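Local coordinates for protein inactive glucansucrase (Lactobacillus reuteri, PDB 5JBD) that is an inactive member of glycoside hydrolase family 70, a family built on a TIM-type barrel, and holds a bound calcium ion in this structure, at residues T209-S214 against G758-T763; D529-T534 against G622-T627; Y786-T791 against N842-Q847. All coordinates share one frame; numbering follows the deposited sequence.

Contact 1: T209-S214 against G758-T763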
loop_
_atom_site.group_PDB
_atom_site.type_symbol
_atom_site.label_atom_id
_atom_site.label_comp_id
_atom_site.label_asym_id
_atom_site.label_seq_id
_atom_site.Cartn_x
_atom_site.Cartn_y
_atom_site.Cartn_z
ATOM N N THR A 209 7.153 -21.494 -21.320
ATOM C CA THR A 209 7.666 -20.232 -20.770
ATOM C C THR A 209 8.728 -20.532 -19.710
ATOM O O THR A 209 8.718 -19.934 -18.632
ATOM C CB THR A 209 6.523 -19.389 -20.156
ATOM O OG1 THR A 209 5.836 -20.172 -19.178
ATOM C CG2 THR A 209 5.543 -18.940 -21.231
ATOM N N SER A 210 9.646 -21.450 -20.032
ATOM C CA SER A 210 10.535 -22.042 -19.026
ATOM C C SER A 210 11.520 -21.051 -18.399
ATOM O O SER A 210 11.950 -21.254 -17.266
ATOM C CB SER A 210 11.287 -23.261 -19.577
ATOM O OG SER A 210 12.113 -22.917 -20.672
ATOM N N TYR A 211 11.850 -19.988 -19.127
ATOM C CA TYR A 211 12.609 -18.839 -18.583
ATOM C C TYR A 211 11.924 -18.212 -17.335
ATOM O O TYR A 211 12.591 -17.591 -16.513
ATOM C CB TYR A 211 12.849 -17.760 -19.674
ATOM C CG TYR A 211 11.568 -17.413 -20.404
ATOM C CD1 TYR A 211 10.650 -16.532 -19.847
ATOM C CD2 TYR A 211 11.238 -18.033 -21.615
ATOM C CE1 TYR A 211 9.450 -16.259 -20.469
ATOM C CE2 TYR A 211 10.025 -17.771 -22.242
ATOM C CZ TYR A 211 9.136 -16.881 -21.657
ATOM O OH TYR A 211 7.935 -16.580 -22.247
ATOM N N ALA A 212 10.603 -18.354 -17.213
ATOM C CA ALA A 212 9.844 -17.842 -16.036
ATOM C C ALA A 212 9.549 -18.899 -14.955
ATOM O O ALA A 212 8.829 -18.611 -13.986
ATOM C CB ALA A 212 8.544 -17.189 -16.498
ATOM N N ASP A 213 10.095 -20.109 -15.116
ATOM C CA ASP A 213 9.926 -21.168 -14.132
ATOM C C ASP A 213 10.656 -20.851 -12.828
ATOM O O ASP A 213 11.636 -20.090 -12.812
ATOM C CB ASP A 213 10.432 -22.517 -14.653
ATOM C CG ASP A 213 9.550 -23.113 -15.743
ATOM O OD1 ASP A 213 8.501 -22.528 -16.080
ATOM O OD2 ASP A 213 9.928 -24.184 -16.274
ATOM N N SER A 214 10.146 -21.419 -11.733
ATOM C CA SER A 214 10.748 -21.258 -10.423
ATOM C C SER A 214 10.574 -22.534 -9.592
ATOM O O SER A 214 9.555 -23.218 -9.681
ATOM C CB SER A 214 10.140 -20.048 -9.706
ATOM O OG SER A 214 10.568 -19.947 -8.350
ATOM N N GLY A 758 7.845 -3.552 -19.528
ATOM C CA GLY A 758 8.187 -4.717 -20.349
ATOM C C GLY A 758 7.225 -5.886 -20.194
ATOM O O GLY A 758 7.009 -6.371 -19.079
ATOM N N GLN A 759 6.658 -6.339 -21.313
ATOM C CA GLN A 759 5.801 -7.520 -21.340
ATOM C C GLN A 759 6.613 -8.801 -21.473
ATOM O O GLN A 759 7.710 -8.816 -22.064
ATOM C CB GLN A 759 4.789 -7.470 -22.479
ATOM C CG GLN A 759 3.608 -6.567 -22.203
ATOM C CD GLN A 759 2.666 -6.455 -23.387
ATOM O OE1 GLN A 759 2.974 -5.783 -24.373
ATOM N NE2 GLN A 759 1.521 -7.124 -23.305
ATOM N N GLU A 760 6.046 -9.871 -20.921
ATOM C CA GLU A 760 6.662 -11.183 -20.910
ATOM C C GLU A 760 5.566 -12.226 -21.093
ATOM O O GLU A 760 4.476 -12.078 -20.546
ATOM C CB GLU A 760 7.392 -11.391 -19.580
ATOM C CG GLU A 760 8.300 -12.617 -19.522
ATOM C CD GLU A 760 9.000 -12.796 -18.183
ATOM O OE1 GLU A 760 8.811 -11.967 -17.251
ATOM O OE2 GLU A 760 9.742 -13.795 -18.058
ATOM N N ALA A 761 5.846 -13.272 -21.869
ATOM C CA ALA A 761 4.916 -14.390 -21.978
ATOM C C ALA A 761 5.071 -15.242 -20.726
ATOM O O ALA A 761 6.134 -15.824 -20.483
ATOM C CB ALA A 761 5.158 -15.214 -23.235
ATOM N N VAL A 762 4.017 -15.288 -19.928
ATOM C CA VAL A 762 3.974 -16.134 -18.725
ATOM C C VAL A 762 2.807 -17.101 -18.841
ATOM O O VAL A 762 1.829 -16.802 -19.525
ATOM C CB VAL A 762 3.831 -15.297 -17.433
ATOM C CG1 VAL A 762 5.144 -14.613 -17.109
ATOM C CG2 VAL A 762 2.714 -14.266 -17.536
ATOM N N THR A 763 2.916 -18.257 -18.196
ATOM C CA THR A 763 1.826 -19.212 -18.142
ATOM C C THR A 763 1.069 -18.980 -16.829
ATOM O O THR A 763 1.683 -18.984 -15.746
ATOM C CB THR A 763 2.348 -20.642 -18.257
ATOM O OG1 THR A 763 3.098 -20.775 -19.475
ATOM C CG2 THR A 763 1.194 -21.636 -18.275
#

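Contact 2: D529-T534 against G622-T627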
loop_
_atom_site.group_PDB
_atom_site.type_symbol
_atom_site.label_atom_id
_atom_site.label_comp_id
_atom_site.label_asym_id
_atom_site.label_seq_id
_atom_site.Cartn_x
_atom_site.Cartn_y
_atom_site.Cartn_z
ATOM N N ASP A 529 10.973 8.301 41.936
ATOM C CA ASP A 529 11.682 9.183 40.989
ATOM C C ASP A 529 11.459 10.616 41.429
ATOM O O ASP A 529 10.408 10.933 41.988
ATOM C CB ASP A 529 11.125 8.960 39.575
ATOM C CG ASP A 529 11.990 9.567 38.489
ATOM O OD1 ASP A 529 11.917 10.794 38.255
ATOM O OD2 ASP A 529 12.711 8.800 37.833
ATOM N N LYS A 530 12.419 11.494 41.151
ATOM C CA LYS A 530 12.254 12.921 41.457
ATOM C C LYS A 530 11.072 13.575 40.700
ATOM O O LYS A 530 10.597 14.624 41.109
ATOM C CB LYS A 530 13.566 13.700 41.238
ATOM C CG LYS A 530 13.985 13.854 39.787
ATOM C CD LYS A 530 15.431 14.317 39.641
ATOM C CE LYS A 530 15.812 14.399 38.165
ATOM N NZ LYS A 530 17.276 14.564 37.952
ATOM N N LEU A 531 10.615 12.959 39.604
ATOM C CA LEU A 531 9.433 13.433 38.871
ATOM C C LEU A 531 8.138 12.699 39.225
ATOM O O LEU A 531 7.106 12.978 38.629
ATOM C CB LEU A 531 9.696 13.354 37.352
ATOM C CG LEU A 531 10.913 14.131 36.833
ATOM C CD1 LEU A 531 11.028 14.006 35.313
ATOM C CD2 LEU A 531 10.839 15.603 37.233
ATOM N N SER A 532 8.178 11.782 40.198
ATOM C CA SER A 532 7.005 10.991 40.565
ATOM C C SER A 532 5.841 11.887 40.975
ATOM O O SER A 532 4.755 11.806 40.402
ATOM C CB SER A 532 7.334 9.999 41.690
ATOM O OG SER A 532 8.111 8.904 41.209
ATOM N N ARG A 533 6.094 12.767 41.939
ATOM C CA ARG A 533 5.061 13.658 42.486
ATOM C C ARG A 533 4.339 14.504 41.413
ATOM O O ARG A 533 3.108 14.658 41.450
ATOM C CB ARG A 533 5.686 14.602 43.526
ATOM C CG ARG A 533 4.739 15.641 44.129
ATOM C CD ARG A 533 3.556 15.010 44.841
ATOM N NE ARG A 533 2.750 16.022 45.534
ATOM C CZ ARG A 533 1.727 15.757 46.351
ATOM N NH1 ARG A 533 1.340 14.496 46.610
ATOM N NH2 ARG A 533 1.073 16.768 46.923
ATOM N N THR A 534 5.111 15.053 40.478
ATOM C CA THR A 534 4.593 16.050 39.534
ATOM C C THR A 534 4.257 15.470 38.149
ATOM O O THR A 534 4.074 16.225 37.191
ATOM C CB THR A 534 5.595 17.221 39.388
ATOM O OG1 THR A 534 6.887 16.701 39.048
ATOM C CG2 THR A 534 5.690 18.020 40.683
ATOM N N GLY A 622 7.702 25.464 35.140
ATOM C CA GLY A 622 8.590 25.330 33.992
ATOM C C GLY A 622 8.448 24.004 33.271
ATOM O O GLY A 622 7.351 23.445 33.212
ATOM N N ASP A 623 9.560 23.511 32.732
ATOM C CA ASP A 623 9.537 22.367 31.833
ATOM C C ASP A 623 9.724 21.045 32.556
ATOM O O ASP A 623 10.445 20.955 33.549
ATOM C CB ASP A 623 10.622 22.511 30.758
ATOM C CG ASP A 623 10.371 23.680 29.826
ATOM O OD1 ASP A 623 9.215 23.828 29.353
ATOM O OD2 ASP A 623 11.333 24.449 29.574
ATOM N N GLN A 624 9.089 20.017 32.026
ATOM C CA GLN A 624 9.229 18.668 32.554
ATOM C C GLN A 624 9.236 17.671 31.415
ATOM O O GLN A 624 8.480 17.835 30.466
ATOM C CB GLN A 624 8.068 18.350 33.478
ATOM C CG GLN A 624 8.322 17.129 34.337
ATOM C CD GLN A 624 7.286 16.937 35.405
ATOM O OE1 GLN A 624 7.550 17.191 36.567
ATOM N NE2 GLN A 624 6.093 16.515 35.017
ATOM N N ASP A 625 10.081 16.643 31.514
ATOM C CA ASP A 625 10.153 15.570 30.511
ATOM C C ASP A 625 10.295 14.246 31.270
ATOM O O ASP A 625 11.279 14.035 31.959
ATOM C CB ASP A 625 11.348 15.835 29.582
ATOM C CG ASP A 625 11.559 14.748 28.510
ATOM O OD1 ASP A 625 10.769 13.791 28.384
ATOM O OD2 ASP A 625 12.553 14.884 27.761
ATOM N N VAL A 626 9.299 13.377 31.139
ATOM C CA VAL A 626 9.284 12.100 31.854
ATOM C C VAL A 626 9.803 10.925 31.019
ATOM O O VAL A 626 9.594 9.775 31.396
ATOM C CB VAL A 626 7.880 11.755 32.423
ATOM C CG1 VAL A 626 7.508 12.725 33.547
ATOM C CG2 VAL A 626 6.816 11.722 31.329
ATOM N N THR A 627 10.474 11.213 29.896
ATOM C CA THR A 627 11.176 10.190 29.127
ATOM C C THR A 627 11.987 9.280 30.038
ATOM O O THR A 627 12.717 9.757 30.883
ATOM C CB THR A 627 12.123 10.833 28.094
ATOM O OG1 THR A 627 11.348 11.570 27.147
ATOM C CG2 THR A 627 12.938 9.778 27.331
#

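Contact 3: Y786-T791 against N842-Q847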
loop_
_atom_site.group_PDB
_atom_site.type_symbol
_atom_site.label_atom_id
_atom_site.label_comp_id
_atom_site.label_asym_id
_atom_site.label_seq_id
_atom_site.Cartn_x
_atom_site.Cartn_y
_atom_site.Cartn_z
ATOM N N TYR A 786 -0.131 -15.650 -21.210
ATOM C CA TYR A 786 -0.667 -14.319 -20.934
ATOM C C TYR A 786 0.496 -13.334 -21.012
ATOM O O TYR A 786 1.589 -13.617 -20.495
ATOM C CB TYR A 786 -1.238 -14.343 -19.501
ATOM C CG TYR A 786 -1.909 -13.080 -18.958
ATOM C CD1 TYR A 786 -3.053 -12.551 -19.556
ATOM C CD2 TYR A 786 -1.438 -12.453 -17.792
ATOM C CE1 TYR A 786 -3.685 -11.419 -19.033
ATOM C CE2 TYR A 786 -2.067 -11.323 -17.259
ATOM C CZ TYR A 786 -3.192 -10.809 -17.871
ATOM O OH TYR A 786 -3.823 -9.683 -17.357
ATOM N N PHE A 787 0.277 -12.187 -21.653
ATOM C CA PHE A 787 1.353 -11.226 -21.891
ATOM C C PHE A 787 1.401 -10.135 -20.818
ATOM O O PHE A 787 1.217 -8.947 -21.088
ATOM C CB PHE A 787 1.234 -10.628 -23.302
ATOM C CG PHE A 787 1.277 -11.649 -24.411
ATOM C CD1 PHE A 787 2.257 -12.646 -24.440
ATOM C CD2 PHE A 787 0.373 -11.589 -25.461
ATOM C CE1 PHE A 787 2.307 -13.573 -25.473
ATOM C CE2 PHE A 787 0.426 -12.505 -26.505
ATOM C CZ PHE A 787 1.395 -13.500 -26.510
ATOM N N ALA A 788 1.683 -10.553 -19.586
ATOM C CA ALA A 788 1.692 -9.642 -18.441
ATOM C C ALA A 788 2.858 -8.695 -18.544
ATOM O O ALA A 788 3.923 -9.070 -19.053
ATOM C CB ALA A 788 1.792 -10.429 -17.139
ATOM N N TYR A 789 2.655 -7.472 -18.069
ATOM C CA TYR A 789 3.758 -6.547 -17.806
ATOM C C TYR A 789 4.457 -7.021 -16.534
ATOM O O TYR A 789 3.847 -7.032 -15.468
ATOM C CB TYR A 789 3.241 -5.114 -17.664
ATOM C CG TYR A 789 2.785 -4.542 -18.987
ATOM C CD1 TYR A 789 1.499 -4.774 -19.467
ATOM C CD2 TYR A 789 3.660 -3.823 -19.790
ATOM C CE1 TYR A 789 1.090 -4.269 -20.696
ATOM C CE2 TYR A 789 3.260 -3.302 -21.021
ATOM C CZ TYR A 789 1.976 -3.536 -21.469
ATOM O OH TYR A 789 1.577 -3.040 -22.682
ATOM N N THR A 790 5.704 -7.468 -16.673
ATOM C CA THR A 790 6.483 -8.046 -15.571
ATOM C C THR A 790 7.924 -7.539 -15.428
ATOM O O THR A 790 8.573 -7.814 -14.411
ATOM C CB THR A 790 6.654 -9.555 -15.779
ATOM O OG1 THR A 790 7.438 -9.759 -16.952
ATOM C CG2 THR A 790 5.324 -10.265 -15.930
ATOM N N THR A 791 8.441 -6.847 -16.443
ATOM C CA THR A 791 9.864 -6.683 -16.589
ATOM C C THR A 791 10.256 -5.204 -16.534
ATOM O O THR A 791 9.655 -4.355 -17.205
ATOM C CB THR A 791 10.339 -7.389 -17.876
ATOM O OG1 THR A 791 10.017 -8.782 -17.779
ATOM C CG2 THR A 791 11.842 -7.227 -18.084
ATOM N N ASN A 842 5.293 -14.080 -7.963
ATOM C CA ASN A 842 4.268 -15.096 -7.711
ATOM C C ASN A 842 3.103 -14.992 -8.678
ATOM O O ASN A 842 2.483 -16.005 -9.003
ATOM C CB ASN A 842 3.684 -14.953 -6.288
ATOM C CG ASN A 842 4.651 -15.374 -5.193
ATOM O OD1 ASN A 842 4.662 -14.771 -4.096
ATOM N ND2 ASN A 842 5.433 -16.397 -5.442
ATOM N N GLY A 843 2.807 -13.775 -9.138
ATOM C CA GLY A 843 1.645 -13.540 -9.980
ATOM C C GLY A 843 1.361 -12.067 -10.069
ATOM O O GLY A 843 2.196 -11.244 -9.686
ATOM N N THR A 844 0.196 -11.726 -10.598
ATOM C CA THR A 844 -0.215 -10.332 -10.724
ATOM C C THR A 844 -1.713 -10.231 -10.575
ATOM O O THR A 844 -2.435 -11.176 -10.905
ATOM C CB THR A 844 0.216 -9.705 -12.083
ATOM O OG1 THR A 844 -0.261 -8.352 -12.186
ATOM C CG2 THR A 844 -0.335 -10.499 -13.255
ATOM N N SER A 845 -2.185 -9.080 -10.090
ATOM C CA SER A 845 -3.586 -8.726 -10.237
ATOM C C SER A 845 -3.896 -8.572 -11.729
ATOM O O SER A 845 -2.995 -8.344 -12.531
ATOM C CB SER A 845 -3.942 -7.450 -9.471
ATOM O OG SER A 845 -3.044 -6.390 -9.748
ATOM N N LEU A 846 -5.161 -8.738 -12.098
ATOM C CA LEU A 846 -5.548 -8.733 -13.507
ATOM C C LEU A 846 -5.139 -7.396 -14.123
ATOM O O LEU A 846 -5.362 -6.346 -13.529
ATOM C CB LEU A 846 -7.051 -8.970 -13.671
ATOM C CG LEU A 846 -7.664 -10.206 -13.004
ATOM C CD1 LEU A 846 -9.144 -10.316 -13.348
ATOM C CD2 LEU A 846 -6.920 -11.487 -13.357
ATOM N N GLN A 847 -4.501 -7.438 -15.298
ATOM C CA GLN A 847 -3.906 -6.229 -15.877
ATOM C C GLN A 847 -4.760 -5.536 -16.942
ATOM O O GLN A 847 -4.320 -4.545 -17.535
ATOM C CB GLN A 847 -2.507 -6.553 -16.418
ATOM C CG GLN A 847 -1.528 -6.940 -15.319
ATOM C CD GLN A 847 -0.086 -6.993 -15.791
ATOM O OE1 GLN A 847 0.193 -6.883 -16.985
ATOM N NE2 GLN A 847 0.841 -7.200 -14.858
#

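Contact 1: T209-S214 against G758-T763
Thr209 and Thr763 meet through their hydroxyls, OG1 to OG1 at 2.8 Å, in a hydrogen bond that either residue could donate. With chi1 of 55°, Thr209 OG1 sits between its own backbone N and carbonyl carbon, while the methyl CG2 stands beside the backbone N and approaches Ala761 O at 3.3 Å. Thr763 OG1 has a second partner in Asn199 ND2, so it is gripped from two residues.

Two backbone bonds, Ala212 N to Thr209 O and Asp213 N to Ser210 O, form the short 3-10 stretch 210-212. Tyr211 CG lies between its backbone N and carbonyl carbon (chi1 49°), and the end of the ring comes nearer to the strand. One face of the ring is met by Thr209 C, 3.9 Å above the plane and over its centre. Its hydroxyl OH donates to Ala761 O at 2.6 Å, with a C=O...donor angle of 126°, and the same OH packs against Ala761 CB. The ring edge is lined by Glu760: OE2 lies near the ring plane, 3.4 Å from Tyr211 CD1, and the extended glutamate runs past the tyrosine in the opposite direction. Glu760 is held by its other oxygen, OE1, which is bound by Thr790 OG1 and Ala838 N.

Ala212 completes the buried patch, its CB 4.3 Å from Val762 CG1 and also close to Glu760 OE2.

The segment 209-214 belongs to the loop between strands 193-197 and 242-244 and packs on residues 760-763 of strand 758-767, whose Glu760 and Val762 pair through their backbones with Ala788 and Tyr786 of strand 784-791. The N-H of the intervening Ala761 instead donates to Asp50. Thr209 pairs through its backbone with Asn199, just beyond strand 193-197, and the Val762 side chain rests on Phe196 of that strand.

Contact 2: D529-T534 against G622-T627
Thr534 and the carboxamide of Gln624 are joined by two hydrogen bonds. Thr534 OG1 donates to Gln624 OE1 at 2.6 Å, in the amide plane and on a lone pair, with a C=O...donor angle of 144°. The return bond, from Gln624 NE2 to Thr534 O at 3.0 Å, is nearly straight (173°) and lies in the glutamine's own amide plane, although the donor stands above the plane of the threonine carbonyl. CG of Gln624 is anti to its backbone N (chi1 -165°), and the extended chain carries the amide across to the other loop; NE2 also donates to Gln495 O.

Leu531 makes the apolar contact, CD1 to Val626 CG1 at 4.1 Å. Its methyls also pack on oxygens, CD1 3.4 Å from Asp625 O and CD2 3.7 Å from Gln624 OE1.

Each loop is braced internally by an Asx turn: Asp529 OD1 accepts from Leu531 N, and Asp625 OD1 from Thr627 N, with Thr627 OG1 an additional donor to the latter oxygen.

No salt bridge joins the two segments directly. With Thr534 bound at both OE1 and NE2, the rotation of the Gln624 amide is set, and the leucine packs alongside it, joining two irregular surface segments without strand pairing.

Contact 3: Y786-T791 against N842-Q847
Strands 784-791 and 841-845 belong to one antiparallel sheet but are not neighbours in it, since strands 193-197 and 758-767 lie between them; the contact is therefore made largely by side chains meeting backbone, chiefly through Gln847 just past the end of 841-845. Its carboxamide bonds to both the N-H and the C=O of Tyr789. Gln847 OE1 accepts from Tyr789 N at 2.8 Å on a lone pair, in the carbonyl plane, and NE2 donates to Tyr789 O at 3.1 Å, with an N-H...acceptor angle of 168°. The same OE1 lies in plane at the edge of the Tyr789 ring, 3.5 Å from CD1.

At the other end of the segment, Tyr786 OH accepts from Gln847 N at 3.1 Å and is also bonded to Glu172. CG of Tyr786 is anti to its backbone N (chi1 -178°), beside the carbonyl carbon. Thr844 CG2 lies at the edge of the Tyr786 ring, near CE2, and Ala788 CB also packs on this methyl.

Thr844 positions the glutamine from within its own segment. Its OG1 receives the second N-H of Gln847 NE2 at 3.1 Å and donates in turn to Ser845 O, 2.8 Å away, in the plane of that carbonyl.

Overall arrangement
Contacts 1 and 3 share one antiparallel sheet, their centres about 10 Å apart, and meet directly because strands 758-767 and 784-791 are neighbours in it. Side chains pack across this seam as well, with Gln759 CG 3.5 Å from Tyr789 CE2. The calcium ion is nearby but not touched: the Thr844 side chain is about 11 Å from it, and Asp243, one of the calcium ligands, lies on strand 242-244 of the same sheet. Contact 2 stands apart across the chain's centre, its own centre about 63 Å from that of contact 1 and 57 Å from that of contact 3, though along the chain it is nested within the loop that contact 1 closes.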